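Local coordinates for 3-oxoacyl-[acyl-carrier-protein] synthase 3 (Micrococcus luteus NCTC 2665, PDB 4EWP) that probably catalyses the first condensation of fatty acid synthesis, joining an acetyl group from acetyl-CoA to malonyl-ACP with loss of carbon dioxide, at residues S14-V19 with G173-A178; G125-V130 with G343-R348. All coordinates share one frame; numbering follows the deposited sequence.

Interaction 1: residues S14-V19 with G173-A178; sequences SRIVAV and GAVIVA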
loop_
_atom_site.group_PDB
_atom_site.type_symbol
_atom_site.label_atom_id
_atom_site.label_comp_id
_atom_site.label_asym_id
_atom_site.label_seq_id
_atom_site.Cartn_x
_atom_site.Cartn_y
_atom_site.Cartn_z
ATOM N N SER A 14 -0.058 -10.037 -20.768
ATOM C CA SER A 14 -0.753 -10.433 -19.548
ATOM C C SER A 14 -2.247 -10.469 -19.805
ATOM O O SER A 14 -2.713 -9.991 -20.841
ATOM C CB SER A 14 -0.493 -9.394 -18.468
ATOM O OG SER A 14 -0.947 -8.130 -18.928
ATOM N N ARG A 15 -3.013 -10.990 -18.852
ATOM C CA ARG A 15 -4.458 -11.067 -19.043
ATOM C C ARG A 15 -5.166 -11.413 -17.748
ATOM O O ARG A 15 -4.623 -12.127 -16.903
ATOM C CB ARG A 15 -4.797 -12.062 -20.166
ATOM C CG ARG A 15 -5.741 -13.203 -19.817
ATOM C CD ARG A 15 -6.040 -14.053 -21.072
ATOM N NE ARG A 15 -6.954 -15.167 -20.801
ATOM C CZ ARG A 15 -6.586 -16.447 -20.691
ATOM N NH1 ARG A 15 -5.309 -16.790 -20.837
ATOM N NH2 ARG A 15 -7.498 -17.387 -20.437
ATOM N N ILE A 16 -6.367 -10.872 -17.587
ATOM C CA ILE A 16 -7.201 -11.192 -16.435
ATOM C C ILE A 16 -7.864 -12.522 -16.739
ATOM O O ILE A 16 -8.621 -12.631 -17.705
ATOM C CB ILE A 16 -8.271 -10.098 -16.200
ATOM C CG1 ILE A 16 -7.597 -8.780 -15.785
ATOM C CG2 ILE A 16 -9.309 -10.559 -15.168
ATOM C CD1 ILE A 16 -8.524 -7.576 -15.699
ATOM N N VAL A 17 -7.572 -13.547 -15.942
ATOM C CA VAL A 17 -8.091 -14.879 -16.258
ATOM C C VAL A 17 -9.304 -15.288 -15.429
ATOM O O VAL A 17 -9.845 -16.385 -15.624
ATOM C CB VAL A 17 -7.004 -15.964 -16.162
ATOM C CG1 VAL A 17 -5.937 -15.703 -17.200
ATOM C CG2 VAL A 17 -6.399 -16.009 -14.752
ATOM N N ALA A 18 -9.738 -14.411 -14.521
ATOM C CA ALA A 18 -10.920 -14.701 -13.711
ATOM C C ALA A 18 -11.292 -13.533 -12.833
ATOM O O ALA A 18 -10.459 -12.659 -12.554
ATOM C CB ALA A 18 -10.697 -15.931 -12.861
ATOM N N VAL A 19 -12.551 -13.515 -12.406
ATOM C CA VAL A 19 -13.016 -12.513 -11.459
ATOM C C VAL A 19 -13.860 -13.165 -10.365
ATOM O O VAL A 19 -14.614 -14.106 -10.616
ATOM C CB VAL A 19 -13.784 -11.364 -12.160
ATOM C CG1 VAL A 19 -14.932 -11.906 -13.001
ATOM C CG2 VAL A 19 -14.269 -10.338 -11.133
ATOM N N GLY A 173 -13.915 -7.502 -4.351
ATOM C CA GLY A 173 -13.920 -7.958 -5.724
ATOM C C GLY A 173 -12.508 -8.361 -6.064
ATOM O O GLY A 173 -11.563 -7.634 -5.754
ATOM N N ALA A 174 -12.345 -9.516 -6.694
ATOM C CA ALA A 174 -10.997 -10.033 -6.919
ATOM C C ALA A 174 -10.742 -10.424 -8.359
ATOM O O ALA A 174 -11.615 -10.922 -9.041
ATOM C CB ALA A 174 -10.703 -11.213 -5.991
ATOM N N VAL A 175 -9.516 -10.230 -8.801
ATOM C CA VAL A 175 -9.151 -10.554 -10.164
ATOM C C VAL A 175 -7.804 -11.294 -10.148
ATOM O O VAL A 175 -6.972 -11.074 -9.257
ATOM C CB VAL A 175 -9.117 -9.244 -10.964
ATOM C CG1 VAL A 175 -7.787 -9.014 -11.642
ATOM C CG2 VAL A 175 -10.347 -9.127 -11.889
ATOM N N ILE A 176 -7.609 -12.207 -11.091
ATOM C CA ILE A 176 -6.301 -12.842 -11.235
ATOM C C ILE A 176 -5.636 -12.487 -12.566
ATOM O O ILE A 176 -6.188 -12.721 -13.639
ATOM C CB ILE A 176 -6.359 -14.379 -11.062
ATOM C CG1 ILE A 176 -6.861 -14.735 -9.655
ATOM C CG2 ILE A 176 -4.963 -14.974 -11.285
ATOM C CD1 ILE A 176 -7.104 -16.215 -9.468
ATOM N N VAL A 177 -4.448 -11.906 -12.490
ATOM C CA VAL A 177 -3.744 -11.506 -13.693
ATOM C C VAL A 177 -2.658 -12.524 -13.998
ATOM O O VAL A 177 -1.832 -12.841 -13.134
ATOM C CB VAL A 177 -3.114 -10.125 -13.513
ATOM C CG1 VAL A 177 -2.355 -9.716 -14.784
ATOM C CG2 VAL A 177 -4.187 -9.106 -13.138
ATOM N N ALA A 178 -2.646 -13.031 -15.223
ATOM C CA ALA A 178 -1.701 -14.073 -15.578
ATOM C C ALA A 178 -0.877 -13.758 -16.831
ATOM O O ALA A 178 -1.318 -13.022 -17.734
ATOM C CB ALA A 178 -2.431 -15.410 -15.756
#
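V17 touches A178 through its CG1 methyl, 3.8 Å from A178 CB, and the same methyl lies over the centre of one face of the R15 guanidinium, 3.6 Å above its plane. With chi1 at -64°, that CG1 is anti to the carbonyl carbon of V17, while CG2 turns to I176 and meets its CG2. The backbones pair antiparallel: A178 N bonds R15 O at 2.7 Å, whereas the return bond from R15 N to A178 O is weak. V17 N then bonds I176 O, and I176 N bonds A18 O. V17 and A18 thus face the single residue I176, a beta bulge that shifts the pairing from I16 with V177 to V19 with V175. On the face carrying those four residues, V175 CG2 packs 3.7 Å from I16 CG2, the two side chains crossing at about a right angle. An alanine at V175 would probably leave a gap beside I16 CG2 and V19 CB. This face lies under helix 125-138, with V177 on A133 and V137, and S14 OG bonded to D134. Helix 62-76 covers the other face at A18, A174 and I176. Strand 13-22 is one of the two outermost strands of its five-stranded sheet within the chain, and strand 144-152 borders 170-180 on its far side.

Interaction 2: residues G125-V130 with G343-R348; sequences GYCYGV and GAQVVR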
loop_
_atom_site.group_PDB
_atom_site.type_symbol
_atom_site.label_atom_id
_atom_site.label_comp_id
_atom_site.label_asym_id
_atom_site.label_seq_id
_atom_site.Cartn_x
_atom_site.Cartn_y
_atom_site.Cartn_z
ATOM N N GLY A 125 -7.974 2.110 -6.312
ATOM C CA GLY A 125 -7.101 1.055 -5.813
ATOM C C GLY A 125 -7.055 -0.227 -6.634
ATOM O O GLY A 125 -5.992 -0.844 -6.792
ATOM N N TYR A 126 -8.199 -0.659 -7.148
ATOM C CA TYR A 126 -8.209 -1.854 -7.980
ATOM C C TYR A 126 -7.481 -1.615 -9.303
ATOM O O TYR A 126 -6.703 -2.459 -9.737
ATOM C CB TYR A 126 -9.628 -2.337 -8.212
ATOM C CG TYR A 126 -9.794 -3.194 -9.441
ATOM C CD1 TYR A 126 -10.165 -2.628 -10.646
ATOM C CD2 TYR A 126 -9.596 -4.565 -9.387
ATOM C CE1 TYR A 126 -10.336 -3.392 -11.772
ATOM C CE2 TYR A 126 -9.766 -5.348 -10.506
ATOM C CZ TYR A 126 -10.147 -4.750 -11.698
ATOM O OH TYR A 126 -10.309 -5.500 -12.838
ATOM N N CYS A 127 -7.703 -0.463 -9.933
ATOM C CA CYS A 127 -6.997 -0.137 -11.182
ATOM C C CYS A 127 -5.489 0.061 -10.973
ATOM O O CYS A 127 -4.695 -0.245 -11.867
ATOM C CB CYS A 127 -7.616 1.083 -11.877
ATOM S SG CYS A 127 -9.203 0.711 -12.693
ATOM N N TYR A 128 -5.100 0.576 -9.804
ATOM C CA TYR A 128 -3.682 0.666 -9.425
ATOM C C TYR A 128 -3.154 -0.757 -9.249
ATOM O O TYR A 128 -2.051 -1.073 -9.674
ATOM C CB TYR A 128 -3.486 1.465 -8.113
ATOM C CG TYR A 128 -3.150 2.935 -8.289
ATOM C CD1 TYR A 128 -4.049 3.817 -8.907
ATOM C CD2 TYR A 128 -1.941 3.454 -7.820
ATOM C CE1 TYR A 128 -3.743 5.179 -9.070
ATOM C CE2 TYR A 128 -1.619 4.808 -7.983
ATOM C CZ TYR A 128 -2.518 5.665 -8.600
ATOM O OH TYR A 128 -2.193 6.998 -8.751
ATOM N N GLY A 129 -3.959 -1.616 -8.620
ATOM C CA GLY A 129 -3.592 -3.010 -8.435
ATOM C C GLY A 129 -3.352 -3.693 -9.772
ATOM O O GLY A 129 -2.401 -4.445 -9.939
ATOM N N VAL A 130 -4.214 -3.415 -10.746
ATOM C CA VAL A 130 -4.097 -4.060 -12.046
ATOM C C VAL A 130 -2.847 -3.561 -12.769
ATOM O O VAL A 130 -2.142 -4.347 -13.384
ATOM C CB VAL A 130 -5.381 -3.867 -12.892
ATOM C CG1 VAL A 130 -5.153 -4.266 -14.352
ATOM C CG2 VAL A 130 -6.542 -4.675 -12.275
ATOM N N GLY A 343 -6.948 5.555 -12.189
ATOM C CA GLY A 343 -6.300 4.548 -13.010
ATOM C C GLY A 343 -7.284 3.949 -14.009
ATOM O O GLY A 343 -8.468 3.763 -13.684
ATOM N N ALA A 344 -6.802 3.662 -15.221
ATOM C CA ALA A 344 -7.643 3.086 -16.263
ATOM C C ALA A 344 -6.895 2.114 -17.172
ATOM O O ALA A 344 -5.706 2.299 -17.448
ATOM C CB ALA A 344 -8.283 4.200 -17.111
ATOM N N GLN A 345 -7.622 1.109 -17.662
ATOM C CA GLN A 345 -7.114 0.152 -18.646
ATOM C C GLN A 345 -8.241 -0.338 -19.532
ATOM O O GLN A 345 -9.405 -0.356 -19.129
ATOM C CB GLN A 345 -6.522 -1.091 -17.964
ATOM C CG GLN A 345 -5.370 -0.841 -17.058
ATOM C CD GLN A 345 -5.782 -0.718 -15.604
ATOM O OE1 GLN A 345 -6.946 -0.916 -15.242
ATOM N NE2 GLN A 345 -4.818 -0.396 -14.758
ATOM N N VAL A 346 -7.895 -0.777 -20.730
ATOM C CA VAL A 346 -8.813 -1.613 -21.488
ATOM C C VAL A 346 -8.408 -3.068 -21.245
ATOM O O VAL A 346 -7.217 -3.425 -21.302
ATOM C CB VAL A 346 -8.810 -1.265 -22.976
ATOM C CG1 VAL A 346 -9.631 -2.277 -23.758
ATOM C CG2 VAL A 346 -9.356 0.169 -23.180
ATOM N N VAL A 347 -9.384 -3.900 -20.915
ATOM C CA VAL A 347 -9.085 -5.286 -20.606
ATOM C C VAL A 347 -9.976 -6.231 -21.393
ATOM O O VAL A 347 -11.127 -5.927 -21.658
ATOM C CB VAL A 347 -9.217 -5.597 -19.098
ATOM C CG1 VAL A 347 -8.256 -4.724 -18.273
ATOM C CG2 VAL A 347 -10.660 -5.440 -18.629
ATOM N N ARG A 348 -9.411 -7.370 -21.784
ATOM C CA ARG A 348 -10.176 -8.464 -22.362
ATOM C C ARG A 348 -10.850 -9.233 -21.225
ATOM O O ARG A 348 -10.174 -9.807 -20.373
ATOM C CB ARG A 348 -9.231 -9.377 -23.129
ATOM C CG ARG A 348 -9.921 -10.435 -23.962
ATOM C CD ARG A 348 -9.227 -10.593 -25.297
ATOM N NE ARG A 348 -10.001 -9.947 -26.350
ATOM C CZ ARG A 348 -9.493 -9.125 -27.265
ATOM N NH1 ARG A 348 -8.193 -8.844 -27.261
ATOM N NH2 ARG A 348 -10.290 -8.584 -28.181
#
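C127 meets Q345 through its backbone: Q345 NE2 donates to C127 O at 2.9 Å. The angle at the hydrogen is 158°, the donor tilted modestly from the carbonyl plane and the acceptor close to the plane of the amide. V130, one turn further on, sets CG1 3.8 Å from Q345 CD, the two side chains crossing obliquely. Chi1 of C127, -75°, swings SG to the side of its backbone N, where it comes 3.3 Å from G343 O and 3.8 Å from Q345 OE1. G343 lets helix and strand approach, since a CB there would crowd C127 CB. This is where the helix that begins just after C123, the predicted active-site cysteine, rests on the second sheet of the thiolase fold; it forms part of the central helical layer between the two five-stranded sheets, beside helix 311-322. The C127 side chain is about 7 Å from that of H275, also predicted to be catalytic. Further out, Q333 NE2 bonds Q345 OE1 and S188 OG bonds Q345 NE2, so both ends of the amide are gripped and its rotation is fixed. Q333 OE1 in turn takes Y126 OH, while Y128 OH bonds both G191 O and A116 N of the second subunit.

The two contacts lie 11 Å apart between their centres and share helix 125-138: it covers one face of the strand pair in interaction 1, and its first turns press on strand 341-348 in interaction 2. They touch directly, V175 CG2 standing 3.7 Å from Y126 OH and I16 CD1 reaching V347 CG1. Interaction 1 is mostly buried but runs to the surface at R15; every touching residue of interaction 2 is buried, nearer the centre of the chain and the predicted catalytic residues. Strand pairing by main-chain bonds, with aliphatic packing, holds the first, whereas the second has a single bond across it, from a side-chain amide in a buried polar network, beside close packing of C127 on G343 and V130 on Q345.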